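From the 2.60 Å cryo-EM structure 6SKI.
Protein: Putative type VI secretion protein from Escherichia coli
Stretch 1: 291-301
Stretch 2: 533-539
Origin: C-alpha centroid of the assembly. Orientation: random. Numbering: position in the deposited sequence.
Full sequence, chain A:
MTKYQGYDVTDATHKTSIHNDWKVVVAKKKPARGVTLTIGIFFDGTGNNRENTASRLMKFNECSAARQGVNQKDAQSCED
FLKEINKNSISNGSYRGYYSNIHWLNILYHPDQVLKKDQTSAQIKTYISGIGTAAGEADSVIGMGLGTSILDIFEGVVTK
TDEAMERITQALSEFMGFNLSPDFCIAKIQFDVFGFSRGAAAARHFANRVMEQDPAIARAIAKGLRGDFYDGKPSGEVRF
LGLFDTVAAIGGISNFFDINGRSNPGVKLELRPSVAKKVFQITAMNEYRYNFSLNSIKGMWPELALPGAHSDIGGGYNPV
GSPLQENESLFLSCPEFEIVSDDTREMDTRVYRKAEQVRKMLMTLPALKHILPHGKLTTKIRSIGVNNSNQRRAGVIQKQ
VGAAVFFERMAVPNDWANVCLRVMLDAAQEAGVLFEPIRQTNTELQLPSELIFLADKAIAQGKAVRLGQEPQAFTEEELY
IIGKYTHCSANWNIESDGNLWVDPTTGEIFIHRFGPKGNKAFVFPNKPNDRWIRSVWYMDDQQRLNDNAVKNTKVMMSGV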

ATOM      1  N   ASN A 291      -0.611  15.892  -1.565  1.00 47.33           N
ATOM      2  CA  ASN A 291      -1.529  14.768  -1.462  1.00 47.33           C
ATOM      3  C   ASN A 291      -0.885  13.539  -0.843  1.00 47.33           C
ATOM      4  O   ASN A 291      -1.573  12.535  -0.644  1.00 47.33           O
ATOM      5  CB  ASN A 291      -2.076  14.413  -2.844  1.00 47.33           C
ATOM      6  CG  ASN A 291      -3.242  15.280  -3.245  1.00 47.33           C
ATOM      7  OD1 ASN A 291      -3.970  15.790  -2.399  1.00 47.33           O
ATOM      8  ND2 ASN A 291      -3.419  15.466  -4.543  1.00 47.33           N
ATOM      9  N   PHE A 292       0.407  13.594  -0.530  1.00 44.12           N
ATOM     10  CA  PHE A 292       1.125  12.473   0.070  1.00 44.12           C
ATOM     11  C   PHE A 292       1.743  12.989   1.359  1.00 44.12           C
ATOM     12  O   PHE A 292       2.902  13.401   1.393  1.00 44.12           O
ATOM     13  CB  PHE A 292       2.172  11.916  -0.878  1.00 44.12           C
ATOM     14  CG  PHE A 292       1.596  11.257  -2.092  1.00 44.12           C
ATOM     15  CD1 PHE A 292       1.075  12.015  -3.124  1.00 44.12           C
ATOM     16  CD2 PHE A 292       1.579   9.884  -2.204  1.00 44.12           C
ATOM     17  CE1 PHE A 292       0.545  11.412  -4.239  1.00 44.12           C
ATOM     18  CE2 PHE A 292       1.053   9.278  -3.319  1.00 44.12           C
ATOM     19  CZ  PHE A 292       0.537  10.042  -4.338  1.00 44.12           C
ATOM     20  N   SER A 293       0.959  12.952   2.425  1.00 45.71           N
ATOM     21  CA  SER A 293       1.412  13.355   3.744  1.00 45.71           C
ATOM     22  C   SER A 293       1.654  12.113   4.587  1.00 45.71           C
ATOM     23  O   SER A 293       0.908  11.135   4.501  1.00 45.71           O
ATOM     24  CB  SER A 293       0.391  14.275   4.415  1.00 45.71           C
ATOM     25  OG  SER A 293      -0.853  13.625   4.579  1.00 45.71           O
ATOM     26  N   LEU A 294       2.700  12.158   5.399  1.00 45.73           N
ATOM     27  CA  LEU A 294       3.150  10.996   6.144  1.00 45.73           C
ATOM     28  C   LEU A 294       2.345  10.828   7.421  1.00 45.73           C
ATOM     29  O   LEU A 294       1.975  11.809   8.065  1.00 45.73           O
ATOM     30  CB  LEU A 294       4.632  11.132   6.485  1.00 45.73           C
ATOM     31  CG  LEU A 294       5.267   9.980   7.254  1.00 45.73           C
ATOM     32  CD1 LEU A 294       5.273   8.716   6.428  1.00 45.73           C
ATOM     33  CD2 LEU A 294       6.663  10.355   7.690  1.00 45.73           C
ATOM     34  N   ASN A 295       2.044   9.580   7.760  1.00 46.12           N
ATOM     35  CA  ASN A 295       1.629   9.208   9.106  1.00 46.12           C
ATOM     36  C   ASN A 295       2.815   8.508   9.755  1.00 46.12           C
ATOM     37  O   ASN A 295       3.149   7.375   9.395  1.00 46.12           O
ATOM     38  CB  ASN A 295       0.392   8.314   9.091  1.00 46.12           C
ATOM     39  CG  ASN A 295      -0.800   8.983   8.453  1.00 46.12           C
ATOM     40  OD1 ASN A 295      -1.710   9.437   9.143  1.00 46.12           O
ATOM     41  ND2 ASN A 295      -0.808   9.048   7.131  1.00 46.12           N
ATOM     42  N   SER A 296       3.453   9.182  10.699  1.00 47.89           N
ATOM     43  CA  SER A 296       4.722   8.727  11.238  1.00 47.89           C
ATOM     44  C   SER A 296       4.525   7.977  12.548  1.00 47.89           C
ATOM     45  O   SER A 296       3.629   8.281  13.338  1.00 47.89           O
ATOM     46  CB  SER A 296       5.670   9.904  11.455  1.00 47.89           C
ATOM     47  OG  SER A 296       6.729   9.553  12.324  1.00 47.89           O
ATOM     48  N   ILE A 297       5.381   6.985  12.762  1.00 47.75           N
ATOM     49  CA  ILE A 297       5.429   6.226  13.998  1.00 47.75           C
ATOM     50  C   ILE A 297       6.700   6.545  14.782  1.00 47.75           C
ATOM     51  O   ILE A 297       7.106   5.780  15.651  1.00 47.75           O
ATOM     52  CB  ILE A 297       5.292   4.719  13.727  1.00 47.75           C
ATOM     53  CG1 ILE A 297       6.550   4.179  13.049  1.00 47.75           C
ATOM     54  CG2 ILE A 297       4.075   4.447  12.870  1.00 47.75           C
ATOM     55  CD1 ILE A 297       6.583   2.683  12.926  1.00 47.75           C
ATOM     56  N   LYS A 298       7.323   7.684  14.491  1.00 51.23           N
ATOM     57  CA  LYS A 298       8.565   8.067  15.144  1.00 51.23           C
ATOM     58  C   LYS A 298       8.301   8.424  16.598  1.00 51.23           C
ATOM     59  O   LYS A 298       7.345   9.143  16.906  1.00 51.23           O
ATOM     60  CB  LYS A 298       9.208   9.247  14.422  1.00 51.23           C
ATOM     61  CG  LYS A 298      10.637   9.514  14.841  1.00 51.23           C
ATOM     62  CD  LYS A 298      11.568   9.510  13.650  1.00 51.23           C
ATOM     63  CE  LYS A 298      12.992   9.206  14.072  1.00 51.23           C
ATOM     64  NZ  LYS A 298      13.110   7.851  14.671  1.00 51.23           N
ATOM     65  N   GLY A 299       9.148   7.917  17.492  1.00 55.03           N
ATOM     66  CA  GLY A 299       9.014   8.117  18.909  1.00 55.03           C
ATOM     67  C   GLY A 299       8.347   6.962  19.625  1.00 55.03           C
ATOM     68  O   GLY A 299       8.692   6.674  20.776  1.00 55.03           O
ATOM     69  N   MET A 300       7.409   6.290  18.964  1.00 54.91           N
ATOM     70  CA  MET A 300       6.718   5.140  19.528  1.00 54.91           C
ATOM     71  C   MET A 300       7.306   3.820  19.047  1.00 54.91           C
ATOM     72  O   MET A 300       7.505   2.902  19.847  1.00 54.91           O
ATOM     73  CB  MET A 300       5.227   5.209  19.186  1.00 54.91           C
ATOM     74  CG  MET A 300       4.632   6.599  19.322  1.00 54.91           C
ATOM     75  SD  MET A 300       4.492   7.138  21.037  1.00 54.91           S
ATOM     76  CE  MET A 300       4.583   8.917  20.842  1.00 54.91           C
ATOM     77  N   TRP A 301       7.589   3.707  17.759  1.00 47.94           N
ATOM     78  CA  TRP A 301       8.150   2.507  17.153  1.00 47.94           C
ATOM     79  C   TRP A 301       9.353   2.882  16.311  1.00 47.94           C
ATOM     80  O   TRP A 301       9.536   4.050  15.953  1.00 47.94           O
ATOM     81  CB  TRP A 301       7.090   1.804  16.293  1.00 47.94           C
ATOM     82  CG  TRP A 301       6.006   1.172  17.090  1.00 47.94           C
ATOM     83  CD1 TRP A 301       4.758   1.666  17.301  1.00 47.94           C
ATOM     84  CD2 TRP A 301       6.072  -0.072  17.790  1.00 47.94           C
ATOM     85  NE1 TRP A 301       4.037   0.805  18.087  1.00 47.94           N
ATOM     86  CE2 TRP A 301       4.824  -0.270  18.403  1.00 47.94           C
ATOM     87  CE3 TRP A 301       7.066  -1.038  17.958  1.00 47.94           C
ATOM     88  CZ2 TRP A 301       4.540  -1.395  19.165  1.00 47.94           C
ATOM     89  CZ3 TRP A 301       6.784  -2.152  18.715  1.00 47.94           C
ATOM     90  CH2 TRP A 301       5.532  -2.322  19.311  1.00 47.94           C
ATOM     91  N   ILE A 533       7.869  21.245   2.231  1.00 49.60           N
ATOM     92  CA  ILE A 533       8.035  20.483   3.460  1.00 49.60           C
ATOM     93  C   ILE A 533       6.832  19.568   3.593  1.00 49.60           C
ATOM     94  O   ILE A 533       5.689  20.038   3.591  1.00 49.60           O
ATOM     95  CB  ILE A 533       8.161  21.391   4.694  1.00 49.60           C
ATOM     96  CG1 ILE A 533       9.344  22.341   4.540  1.00 49.60           C
ATOM     97  CG2 ILE A 533       8.308  20.560   5.951  1.00 49.60           C
ATOM     98  CD1 ILE A 533       9.164  23.647   5.265  1.00 49.60           C
ATOM     99  N   ARG A 534       7.084  18.269   3.711  1.00 45.91           N
ATOM    100  CA  ARG A 534       6.002  17.302   3.771  1.00 45.91           C
ATOM    101  C   ARG A 534       5.235  17.427   5.083  1.00 45.91           C
ATOM    102  O   ARG A 534       5.801  17.729   6.135  1.00 45.91           O
ATOM    103  CB  ARG A 534       6.555  15.890   3.622  1.00 45.91           C
ATOM    104  CG  ARG A 534       5.517  14.826   3.370  1.00 45.91           C
ATOM    105  CD  ARG A 534       6.072  13.468   3.717  1.00 45.91           C
ATOM    106  NE  ARG A 534       5.332  12.393   3.075  1.00 45.91           N
ATOM    107  CZ  ARG A 534       5.756  11.138   3.013  1.00 45.91           C
ATOM    108  NH1 ARG A 534       6.916  10.808   3.558  1.00 45.91           N
ATOM    109  NH2 ARG A 534       5.022  10.215   2.413  1.00 45.91           N
ATOM    110  N   SER A 535       3.931  17.183   5.007  1.00 48.09           N
ATOM    111  CA  SER A 535       3.077  17.205   6.186  1.00 48.09           C
ATOM    112  C   SER A 535       3.173  15.864   6.898  1.00 48.09           C
ATOM    113  O   SER A 535       2.913  14.817   6.298  1.00 48.09           O
ATOM    114  CB  SER A 535       1.633  17.504   5.796  1.00 48.09           C
ATOM    115  OG  SER A 535       1.356  18.888   5.884  1.00 48.09           O
ATOM    116  N   VAL A 536       3.553  15.891   8.169  1.00 49.48           N
ATOM    117  CA  VAL A 536       3.701  14.688   8.975  1.00 49.48           C
ATOM    118  C   VAL A 536       2.670  14.721  10.092  1.00 49.48           C
ATOM    119  O   VAL A 536       2.538  15.728  10.797  1.00 49.48           O
ATOM    120  CB  VAL A 536       5.125  14.561   9.539  1.00 49.48           C
ATOM    121  CG1 VAL A 536       5.323  13.198  10.152  1.00 49.48           C
ATOM    122  CG2 VAL A 536       6.140  14.797   8.446  1.00 49.48           C
ATOM    123  N   TRP A 537       1.940  13.623  10.245  1.00 50.84           N
ATOM    124  CA  TRP A 537       0.990  13.422  11.329  1.00 50.84           C
ATOM    125  C   TRP A 537       1.585  12.369  12.251  1.00 50.84           C
ATOM    126  O   TRP A 537       1.713  11.203  11.867  1.00 50.84           O
ATOM    127  CB  TRP A 537      -0.368  12.975  10.797  1.00 50.84           C
ATOM    128  CG  TRP A 537      -0.832  13.712   9.577  1.00 50.84           C
ATOM    129  CD1 TRP A 537      -1.218  13.161   8.390  1.00 50.84           C
ATOM    130  CD2 TRP A 537      -0.977  15.130   9.424  1.00 50.84           C
ATOM    131  NE1 TRP A 537      -1.584  14.145   7.507  1.00 50.84           N
ATOM    132  CE2 TRP A 537      -1.446  15.363   8.118  1.00 50.84           C
ATOM    133  CE3 TRP A 537      -0.753  16.225  10.264  1.00 50.84           C
ATOM    134  CZ2 TRP A 537      -1.693  16.642   7.631  1.00 50.84           C
ATOM    135  CZ3 TRP A 537      -0.998  17.493   9.779  1.00 50.84           C
ATOM    136  CH2 TRP A 537      -1.464  17.692   8.474  1.00 50.84           C
ATOM    137  N   TYR A 538       1.985  12.780  13.447  1.00 53.31           N
ATOM    138  CA  TYR A 538       2.492  11.823  14.412  1.00 53.31           C
ATOM    139  C   TYR A 538       1.341  11.202  15.198  1.00 53.31           C
ATOM    140  O   TYR A 538       0.198  11.664  15.158  1.00 53.31           O
ATOM    141  CB  TYR A 538       3.504  12.485  15.342  1.00 53.31           C
ATOM    142  CG  TYR A 538       4.649  13.138  14.604  1.00 53.31           C
ATOM    143  CD1 TYR A 538       5.836  12.454  14.390  1.00 53.31           C
ATOM    144  CD2 TYR A 538       4.544  14.432  14.119  1.00 53.31           C
ATOM    145  CE1 TYR A 538       6.884  13.040  13.716  1.00 53.31           C
ATOM    146  CE2 TYR A 538       5.588  15.025  13.443  1.00 53.31           C
ATOM    147  CZ  TYR A 538       6.755  14.324  13.244  1.00 53.31           C
ATOM    148  OH  TYR A 538       7.801  14.909  12.572  1.00 53.31           O
ATOM    149  N   MET A 539       1.655  10.129  15.914  1.00 58.02           N
ATOM    150  CA  MET A 539       0.649   9.387  16.661  1.00 58.02           C
ATOM    151  C   MET A 539       0.410  10.000  18.036  1.00 58.02           C
ATOM    152  O   MET A 539      -0.725  10.300  18.402  1.00 58.02           O
ATOM    153  CB  MET A 539       1.068   7.925  16.801  1.00 58.02           C
ATOM    154  CG  MET A 539       0.443   7.003  15.771  1.00 58.02           C
ATOM    155  SD  MET A 539       1.284   5.415  15.668  1.00 58.02           S
ATOM    156  CE  MET A 539       1.971   5.292  17.311  1.00 58.02           C
TER

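How do the two backbones hold together? They run side by side as parallel strands, with Leu294 paired to Val536 and Asn295 to Trp537. Leu294 N donates to Ser535 O at 2.8 Å, Trp537 N donates to Leu294 O at 2.8 Å, and Ser296 N donates to Trp537 O at 2.9 Å. This stagger is typical of parallel pairing: Leu294 uses both its N and its O, reaching the residues before and after Val536.

Why is Arg534 so extended? Its first three chi angles are all t, so the chain reaches straight across to the other stretch. There Arg534 NE donates to Phe292 O at 3.1 Å, nearly in the guanidinium plane, while Leu294 CB lies over one face of the group, 3.6 Å from Arg534 CZ. The carbonyl thus meets an N-H and the aliphatic carbon meets the flat surface; NH1 and NH2 are bonded elsewhere in the structure.

What sets the side chains on the Asn295 and Trp537 face? With chi1 at m, the Trp537 indole leans back toward the start of the strands, with Trp537 NE1 on the side nearer stretch 1, 3.1 Å from Ser293 OG. Ser293, in the p rotamer, accepts that proton in a weak, bent hydrogen bond. Asn295, also m at chi1, brings its end nearer to stretch 2, and Asn295 OD1 sits at the indole edge, 3.8 Å from Trp537 CD1.

What fills the face shared by Leu294 and Val536? Leu294, t then p, meets Val536, t, through Leu294 CD2 and Val536 CG1 at 4.0 Å, an apolar contact. Ser296 CB lies 3.6 Å from Val536 CG1 on this face too; the t rotamer places Ser296 OG to accept from Lys298 N at 2.9 Å.

How does the contact finish? Beyond the strands, stretch 1 turns, with Trp301 N donating to Ile297 O at 3.0 Å. Met539 points toward this turn, and Met300, m, m, t, points back: Met539 CE lies 3.6 Å from Met300 CG, and Met539 SD 4.1 Å from Ile297 CG2.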